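Long-range contact in methylglyoxal reductase (NADPH-dependent) (Candida albicans SC5314, PDB 6KWS), which probably reduces methylglyoxal and related carbonyl compounds with NADPH as the hydride donor: residues A[198-211]-A[326-338]. The protein carries 1 engineered substitution. Numbering follows the deposited sequence.
Sequences FGPQSFGSEIKQSL and SVYDTVEQIVNAH
Gln333 reaches from the C-terminal helix 323-337 to the loop that follows strand 196-198, and its amide pairs with the backbone of Gln201. Its CB starts toward the loop. CG lies anti to the backbone N (chi1 -161°) and the chain stays extended, which carries the amide out to the loop. CG meets Ile207 CD1 at 3.7 Å. CD sits between that methyl and Pro200 CB. The tip makes two bonds. OE1 accepts from Gln201 N at 2.8 Å, in its carbonyl plane and on a lone pair. NE2 donates to Gln201 O at 2.6 Å, with NE2 tilted 30° from the carbonyl plane of Gln201. Both bonds are bent, with angles near 140° at the hydrogen.

Pro200 CD also lies 4.0 Å from Asp329 CB; the carboxylate of Asp329 turns to a salt bridge with Arg241. Thr330 OG1 donates back to Ser326 O (2.6 Å), and the Thr330 side chain lies against the backbone of Gly199, with Thr330 CG2 3.9 Å from Gly199 O. Farther along, Ile207 CB rests on Ala337 CB at 4.0 Å, and Leu211 and Ile334 meet tip to tip through their CD1 methyls.

The Gln201 side chain also touches Phe12, a residue of the NADPH site, which holds no cofactor in this chain. One amide thus satisfies both backbone polar groups of Gln201, tying this loop of the Rossmann-type reductase to the last helix and fixing the rotation of the Gln333 amide.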
ATOM      1  N   PHE A 198       1.241   8.231   1.313  1.00 32.58           N
ATOM      2  CA  PHE A 198       2.112   9.350   0.998  1.00 33.52           C
ATOM      3  C   PHE A 198       3.545   8.971   1.343  1.00 33.43           C
ATOM      4  O   PHE A 198       3.810   7.905   1.894  1.00 35.10           O
ATOM      5  CB  PHE A 198       1.707  10.606   1.785  1.00 35.20           C
ATOM      6  CG  PHE A 198       0.392  11.178   1.391  1.00 31.28           C
ATOM      7  CD1 PHE A 198      -0.187  10.848   0.186  1.00 32.98           C
ATOM      8  CD2 PHE A 198      -0.267  12.066   2.237  1.00 34.18           C
ATOM      9  CE1 PHE A 198      -1.415  11.384  -0.180  1.00 37.19           C
ATOM     10  CE2 PHE A 198      -1.501  12.616   1.879  1.00 31.49           C
ATOM     11  CZ  PHE A 198      -2.073  12.274   0.665  1.00 36.05           C
ATOM     12  N   GLY A 199       4.475   9.879   1.062  1.00 35.50           N
ATOM     13  CA  GLY A 199       5.843   9.696   1.479  1.00 33.80           C
ATOM     14  C   GLY A 199       6.774   9.573   0.298  1.00 34.95           C
ATOM     15  O   GLY A 199       6.346   9.349  -0.837  1.00 38.66           O
ATOM     16  N   PRO A 200       8.074   9.712   0.550  1.00 37.24           N
ATOM     17  CA  PRO A 200       9.058   9.636  -0.536  1.00 36.86           C
ATOM     18  C   PRO A 200       9.266   8.211  -1.029  1.00 35.42           C
ATOM     19  O   PRO A 200       8.986   7.234  -0.329  1.00 38.58           O
ATOM     20  CB  PRO A 200      10.325  10.156   0.136  1.00 35.76           C
ATOM     21  CG  PRO A 200      10.157   9.599   1.555  1.00 35.05           C
ATOM     22  CD  PRO A 200       8.722   9.839   1.869  1.00 32.85           C
ATOM     23  N   GLN A 201       9.815   8.102  -2.237  1.00 34.32           N
ATOM     24  CA  GLN A 201      10.331   6.822  -2.710  1.00 38.57           C
ATOM     25  C   GLN A 201      11.653   6.448  -2.039  1.00 35.85           C
ATOM     26  O   GLN A 201      12.403   7.299  -1.559  1.00 35.61           O
ATOM     27  CB  GLN A 201      10.521   6.857  -4.219  1.00 43.11           C
ATOM     28  CG  GLN A 201       9.358   7.454  -4.936  1.00 43.09           C
ATOM     29  CD  GLN A 201       9.088   6.751  -6.223  1.00 53.76           C
ATOM     30  OE1 GLN A 201       9.685   7.073  -7.250  1.00 68.40           O
ATOM     31  NE2 GLN A 201       8.186   5.774  -6.184  1.00 61.09           N
ATOM     32  N   SER A 202      11.946   5.150  -2.015  1.00 37.09           N
ATOM     33  CA  SER A 202      13.173   4.711  -1.354  1.00 40.16           C
ATOM     34  C   SER A 202      14.406   5.343  -1.977  1.00 36.39           C
ATOM     35  O   SER A 202      15.440   5.491  -1.314  1.00 39.82           O
ATOM     36  CB  SER A 202      13.302   3.185  -1.397  1.00 41.20           C
ATOM     37  OG  SER A 202      12.086   2.552  -1.044  1.00 42.02           O
ATOM     38  N   PHE A 203      14.306   5.739  -3.237  1.00 38.69           N
ATOM     39  CA  PHE A 203      15.432   6.228  -4.005  1.00 36.20           C
ATOM     40  C   PHE A 203      14.967   7.403  -4.849  1.00 44.24           C
ATOM     41  O   PHE A 203      13.927   7.327  -5.512  1.00 45.73           O
ATOM     42  CB  PHE A 203      16.003   5.097  -4.864  1.00 41.27           C
ATOM     43  CG  PHE A 203      16.569   3.958  -4.044  1.00 39.79           C
ATOM     44  CD1 PHE A 203      17.838   4.051  -3.491  1.00 36.86           C
ATOM     45  CD2 PHE A 203      15.809   2.826  -3.774  1.00 39.55           C
ATOM     46  CE1 PHE A 203      18.361   3.011  -2.715  1.00 42.16           C
ATOM     47  CE2 PHE A 203      16.314   1.793  -2.992  1.00 40.45           C
ATOM     48  CZ  PHE A 203      17.600   1.879  -2.464  1.00 36.78           C
ATOM     49  N   GLY A 204      15.720   8.505  -4.784  1.00 48.91           N
ATOM     50  CA  GLY A 204      15.431   9.659  -5.609  1.00 41.57           C
ATOM     51  C   GLY A 204      15.556   9.386  -7.088  1.00 52.01           C
ATOM     52  O   GLY A 204      14.938  10.090  -7.893  1.00 58.63           O
ATOM     53  N   SER A 205      16.339   8.372  -7.463  1.00 53.57           N
ATOM     54  CA  SER A 205      16.459   7.980  -8.863  1.00 53.13           C
ATOM     55  C   SER A 205      15.095   7.766  -9.505  1.00 63.16           C
ATOM     56  O   SER A 205      14.870   8.156 -10.661  1.00 70.87           O
ATOM     57  CB  SER A 205      17.287   6.697  -8.963  1.00 58.33           C
ATOM     58  OG  SER A 205      18.342   6.692  -8.003  1.00 59.27           O
ATOM     59  N   GLU A 206      14.165   7.174  -8.753  1.00 57.83           N
ATOM     60  CA  GLU A 206      12.922   6.638  -9.292  1.00 63.23           C
ATOM     61  C   GLU A 206      11.927   7.711  -9.740  1.00 67.72           C
ATOM     62  O   GLU A 206      10.943   7.366 -10.414  1.00 74.12           O
ATOM     63  CB  GLU A 206      12.279   5.730  -8.237  1.00 62.89           C
ATOM     64  CG  GLU A 206      13.152   4.558  -7.743  1.00 57.55           C
ATOM     65  CD  GLU A 206      13.585   3.611  -8.880  1.00 67.83           C
ATOM     66  OE1 GLU A 206      14.577   3.945  -9.565  1.00 69.30           O
ATOM     67  OE2 GLU A 206      12.926   2.562  -9.106  1.00 64.76           O
ATOM     68  N   ILE A 207      12.155   8.989  -9.410  1.00 64.62           N
ATOM     69  CA  ILE A 207      11.127   9.997  -9.641  1.00 63.81           C
ATOM     70  C   ILE A 207      11.011  10.281 -11.123  1.00 67.95           C
ATOM     71  O   ILE A 207      11.996  10.577 -11.817  1.00 68.00           O
ATOM     72  CB  ILE A 207      11.385  11.281  -8.845  1.00 58.41           C
ATOM     73  CG1 ILE A 207      11.007  11.062  -7.389  1.00 53.68           C
ATOM     74  CG2 ILE A 207      10.513  12.391  -9.350  1.00 56.08           C
ATOM     75  CD1 ILE A 207      12.140  10.593  -6.549  1.00 52.69           C
ATOM     76  N   LYS A 208       9.818  10.108 -11.612  1.00 72.62           N
ATOM     77  CA  LYS A 208       9.409  10.579 -12.901  1.00 77.65           C
ATOM     78  C   LYS A 208       8.600  11.842 -12.713  1.00 83.56           C
ATOM     79  O   LYS A 208       8.445  12.380 -11.595  1.00 85.52           O
ATOM     80  CB  LYS A 208       8.597   9.503 -13.617  1.00 75.23           C
ATOM     81  CG  LYS A 208       7.782   8.665 -12.637  1.00 84.40           C
ATOM     82  CD  LYS A 208       7.287   7.352 -13.219  1.00 87.70           C
ATOM     83  CE  LYS A 208       6.468   7.575 -14.473  1.00 87.63           C
ATOM     84  NZ  LYS A 208       6.315   6.311 -15.249  1.00 85.72           N
ATOM     85  N   GLN A 209       8.026  12.264 -13.818  1.00 77.86           N
ATOM     86  CA  GLN A 209       7.330  13.527 -13.902  1.00 81.50           C
ATOM     87  C   GLN A 209       5.968  13.466 -13.269  1.00 87.81           C
ATOM     88  O   GLN A 209       5.511  14.438 -12.670  1.00 79.98           O
ATOM     89  CB  GLN A 209       7.165  13.855 -15.363  1.00 78.93           C
ATOM     90  CG  GLN A 209       6.994  15.304 -15.631  1.00 74.73           C
ATOM     91  CD  GLN A 209       8.379  15.905 -15.579  1.00 82.06           C
ATOM     92  OE1 GLN A 209       9.369  15.204 -15.456  1.00 81.74           O
ATOM     93  NE2 GLN A 209       8.437  17.216 -15.773  1.00 80.42           N
ATOM     94  N   SER A 210       5.286  12.363 -13.519  1.00 92.14           N
ATOM     95  CA  SER A 210       4.008  11.987 -12.954  1.00 85.01           C
ATOM     96  C   SER A 210       4.295  10.760 -12.099  1.00 84.93           C
ATOM     97  O   SER A 210       4.798   9.750 -12.605  1.00 85.10           O
ATOM     98  CB  SER A 210       3.009  11.672 -14.066  1.00 82.95           C
ATOM     99  OG  SER A 210       1.688  11.811 -13.593  1.00 86.73           O
ATOM    100  N   LEU A 211       4.092  10.885 -10.793  1.00 75.44           N
ATOM    101  CA  LEU A 211       4.206   9.725  -9.919  1.00 77.20           C
ATOM    102  C   LEU A 211       3.085   8.750 -10.250  1.00 77.88           C
ATOM    103  O   LEU A 211       1.928   9.145 -10.453  1.00 78.89           O
ATOM    104  CB  LEU A 211       4.150  10.131  -8.441  1.00 69.07           C
ATOM    105  CG  LEU A 211       5.085  11.229  -7.898  1.00 62.90           C
ATOM    106  CD1 LEU A 211       5.352  11.022  -6.418  1.00 61.55           C
ATOM    107  CD2 LEU A 211       6.393  11.300  -8.666  1.00 68.06           C
ATOM    108  N   SER A 326       5.650  13.870   6.391  1.00 33.01           N
ATOM    109  CA  SER A 326       5.400  13.046   5.222  1.00 32.16           C
ATOM    110  C   SER A 326       5.309  13.902   3.968  1.00 32.90           C
ATOM    111  O   SER A 326       5.935  13.598   2.944  1.00 30.51           O
ATOM    112  CB  SER A 326       4.121  12.237   5.438  1.00 33.75           C
ATOM    113  OG  SER A 326       4.009  11.197   4.480  1.00 36.73           O
ATOM    114  N   VAL A 327       4.540  14.993   4.035  1.00 32.41           N
ATOM    115  CA  VAL A 327       4.408  15.868   2.872  1.00 33.88           C
ATOM    116  C   VAL A 327       5.748  16.485   2.516  1.00 32.35           C
ATOM    117  O   VAL A 327       6.139  16.513   1.340  1.00 33.03           O
ATOM    118  CB  VAL A 327       3.343  16.946   3.126  1.00 31.35           C
ATOM    119  CG1 VAL A 327       3.392  17.997   2.030  1.00 28.33           C
ATOM    120  CG2 VAL A 327       1.991  16.309   3.185  1.00 30.96           C
ATOM    121  N   TYR A 328       6.477  16.971   3.528  1.00 32.89           N
ATOM    122  CA  TYR A 328       7.767  17.622   3.305  1.00 34.31           C
ATOM    123  C   TYR A 328       8.757  16.668   2.672  1.00 37.43           C
ATOM    124  O   TYR A 328       9.368  16.985   1.641  1.00 39.89           O
ATOM    125  CB  TYR A 328       8.338  18.148   4.621  1.00 32.34           C
ATOM    126  CG  TYR A 328       9.673  18.828   4.460  1.00 41.32           C
ATOM    127  CD1 TYR A 328       9.746  20.159   4.068  1.00 43.74           C
ATOM    128  CD2 TYR A 328      10.866  18.148   4.704  1.00 40.42           C
ATOM    129  CE1 TYR A 328      10.959  20.793   3.929  1.00 44.72           C
ATOM    130  CE2 TYR A 328      12.084  18.775   4.564  1.00 43.68           C
ATOM    131  CZ  TYR A 328      12.125  20.101   4.173  1.00 48.51           C
ATOM    132  OH  TYR A 328      13.326  20.766   4.025  1.00 52.44           O
ATOM    133  N   ASP A 329       8.935  15.490   3.284  1.00 33.08           N
ATOM    134  CA  ASP A 329       9.867  14.517   2.735  1.00 33.32           C
ATOM    135  C   ASP A 329       9.518  14.178   1.300  1.00 34.19           C
ATOM    136  O   ASP A 329      10.412  13.905   0.496  1.00 41.58           O
ATOM    137  CB  ASP A 329       9.873  13.251   3.579  1.00 32.76           C
ATOM    138  CG  ASP A 329      10.460  13.461   4.946  1.00 36.41           C
ATOM    139  OD1 ASP A 329      11.057  14.529   5.200  1.00 44.94           O
ATOM    140  OD2 ASP A 329      10.331  12.537   5.775  1.00 43.14           O
ATOM    141  N   THR A 330       8.234  14.214   0.950  1.00 31.09           N
ATOM    142  CA  THR A 330       7.829  13.867  -0.406  1.00 34.98           C
ATOM    143  C   THR A 330       8.165  14.990  -1.377  1.00 37.77           C
ATOM    144  O   THR A 330       8.748  14.751  -2.444  1.00 34.67           O
ATOM    145  CB  THR A 330       6.326  13.573  -0.446  1.00 34.66           C
ATOM    146  OG1 THR A 330       6.002  12.593   0.539  1.00 37.76           O
ATOM    147  CG2 THR A 330       5.885  13.074  -1.821  1.00 32.44           C
ATOM    148  N   VAL A 331       7.758  16.213  -1.035  1.00 31.86           N
ATOM    149  CA  VAL A 331       8.010  17.341  -1.917  1.00 36.11           C
ATOM    150  C   VAL A 331       9.511  17.555  -2.081  1.00 40.17           C
ATOM    151  O   VAL A 331      10.000  17.786  -3.199  1.00 37.24           O
ATOM    152  CB  VAL A 331       7.307  18.607  -1.385  1.00 37.62           C
ATOM    153  CG1 VAL A 331       7.681  19.833  -2.242  1.00 36.87           C
ATOM    154  CG2 VAL A 331       5.816  18.409  -1.368  1.00 35.46           C
ATOM    155  N   GLU A 332      10.260  17.491  -0.967  1.00 35.94           N
ATOM    156  CA  GLU A 332      11.705  17.686  -1.016  1.00 35.54           C
ATOM    157  C   GLU A 332      12.318  16.763  -2.049  1.00 37.37           C
ATOM    158  O   GLU A 332      13.098  17.187  -2.911  1.00 33.70           O
ATOM    159  CB  GLU A 332      12.321  17.424   0.359  1.00 41.27           C
ATOM    160  CG  GLU A 332      13.591  18.230   0.643  1.00 53.29           C
ATOM    161  CD  GLU A 332      14.540  17.550   1.650  1.00 69.15           C
ATOM    162  OE1 GLU A 332      15.631  18.119   1.922  1.00 71.53           O
ATOM    163  OE2 GLU A 332      14.202  16.447   2.159  1.00 68.69           O
ATOM    164  N   GLN A 333      11.915  15.497  -2.009  1.00 37.33           N
ATOM    165  CA  GLN A 333      12.448  14.517  -2.939  1.00 30.41           C
ATOM    166  C   GLN A 333      12.106  14.881  -4.372  1.00 31.64           C
ATOM    167  O   GLN A 333      12.979  14.913  -5.232  1.00 40.34           O
ATOM    168  CB  GLN A 333      11.912  13.149  -2.574  1.00 34.95           C
ATOM    169  CG  GLN A 333      12.683  12.002  -3.140  1.00 37.22           C
ATOM    170  CD  GLN A 333      11.941  10.706  -2.952  1.00 40.54           C
ATOM    171  OE1 GLN A 333      10.714  10.660  -3.047  1.00 47.83           O
ATOM    172  NE2 GLN A 333      12.672   9.647  -2.660  1.00 41.10           N
ATOM    173  N   ILE A 334      10.843  15.188  -4.642  1.00 36.31           N
ATOM    174  CA  ILE A 334      10.427  15.545  -5.996  1.00 38.54           C
ATOM    175  C   ILE A 334      11.194  16.764  -6.495  1.00 42.13           C
ATOM    176  O   ILE A 334      11.720  16.776  -7.615  1.00 40.54           O
ATOM    177  CB  ILE A 334       8.908  15.801  -6.038  1.00 38.70           C
ATOM    178  CG1 ILE A 334       8.122  14.549  -5.639  1.00 40.89           C
ATOM    179  CG2 ILE A 334       8.491  16.326  -7.400  1.00 32.86           C
ATOM    180  CD1 ILE A 334       6.601  14.734  -5.671  1.00 44.93           C
ATOM    181  N   VAL A 335      11.238  17.824  -5.685  1.00 39.24           N
ATOM    182  CA  VAL A 335      11.840  19.075  -6.138  1.00 38.25           C
ATOM    183  C   VAL A 335      13.327  18.878  -6.426  1.00 40.93           C
ATOM    184  O   VAL A 335      13.824  19.234  -7.503  1.00 43.46           O
ATOM    185  CB  VAL A 335      11.589  20.188  -5.102  1.00 36.21           C
ATOM    186  CG1 VAL A 335      12.499  21.343  -5.332  1.00 32.74           C
ATOM    187  CG2 VAL A 335      10.156  20.659  -5.199  1.00 39.59           C
ATOM    188  N   ASN A 336      14.054  18.280  -5.481  1.00 36.02           N
ATOM    189  CA  ASN A 336      15.479  18.049  -5.696  1.00 39.80           C
ATOM    190  C   ASN A 336      15.742  17.113  -6.872  1.00 41.56           C
ATOM    191  O   ASN A 336      16.780  17.225  -7.529  1.00 46.44           O
ATOM    192  CB  ASN A 336      16.133  17.491  -4.428  1.00 36.81           C
ATOM    193  CG  ASN A 336      16.083  18.471  -3.266  1.00 41.67           C
ATOM    194  OD1 ASN A 336      15.839  19.675  -3.455  1.00 41.09           O
ATOM    195  ND2 ASN A 336      16.310  17.960  -2.051  1.00 42.43           N
ATOM    196  N   ALA A 337      14.826  16.185  -7.154  1.00 44.07           N
ATOM    197  CA  ALA A 337      15.075  15.230  -8.228  1.00 46.15           C
ATOM    198  C   ALA A 337      14.960  15.891  -9.591  1.00 42.46           C
ATOM    199  O   ALA A 337      15.684  15.520 -10.519  1.00 46.95           O
ATOM    200  CB  ALA A 337      14.122  14.038  -8.123  1.00 41.20           C
ATOM    201  N   HIS A 338      14.079  16.878  -9.721  1.00 42.19           N
ATOM    202  CA  HIS A 338      13.984  17.669 -10.936  1.00 47.86           C
ATOM    203  C   HIS A 338      15.193  18.584 -11.142  1.00 56.75           C
ATOM    204  O   HIS A 338      15.263  19.252 -12.180  1.00 61.94           O
ATOM    205  CB  HIS A 338      12.690  18.494 -10.910  1.00 54.39           C
ATOM    206  CG  HIS A 338      11.429  17.669 -10.917  1.00 62.03           C
ATOM    207  ND1 HIS A 338      11.363  16.400 -11.458  1.00 57.30           N
ATOM    208  CD2 HIS A 338      10.180  17.943 -10.455  1.00 59.81           C
ATOM    209  CE1 HIS A 338      10.136  15.924 -11.325  1.00 58.28           C
ATOM    210  NE2 HIS A 338       9.397  16.843 -10.726  1.00 59.74           N
TER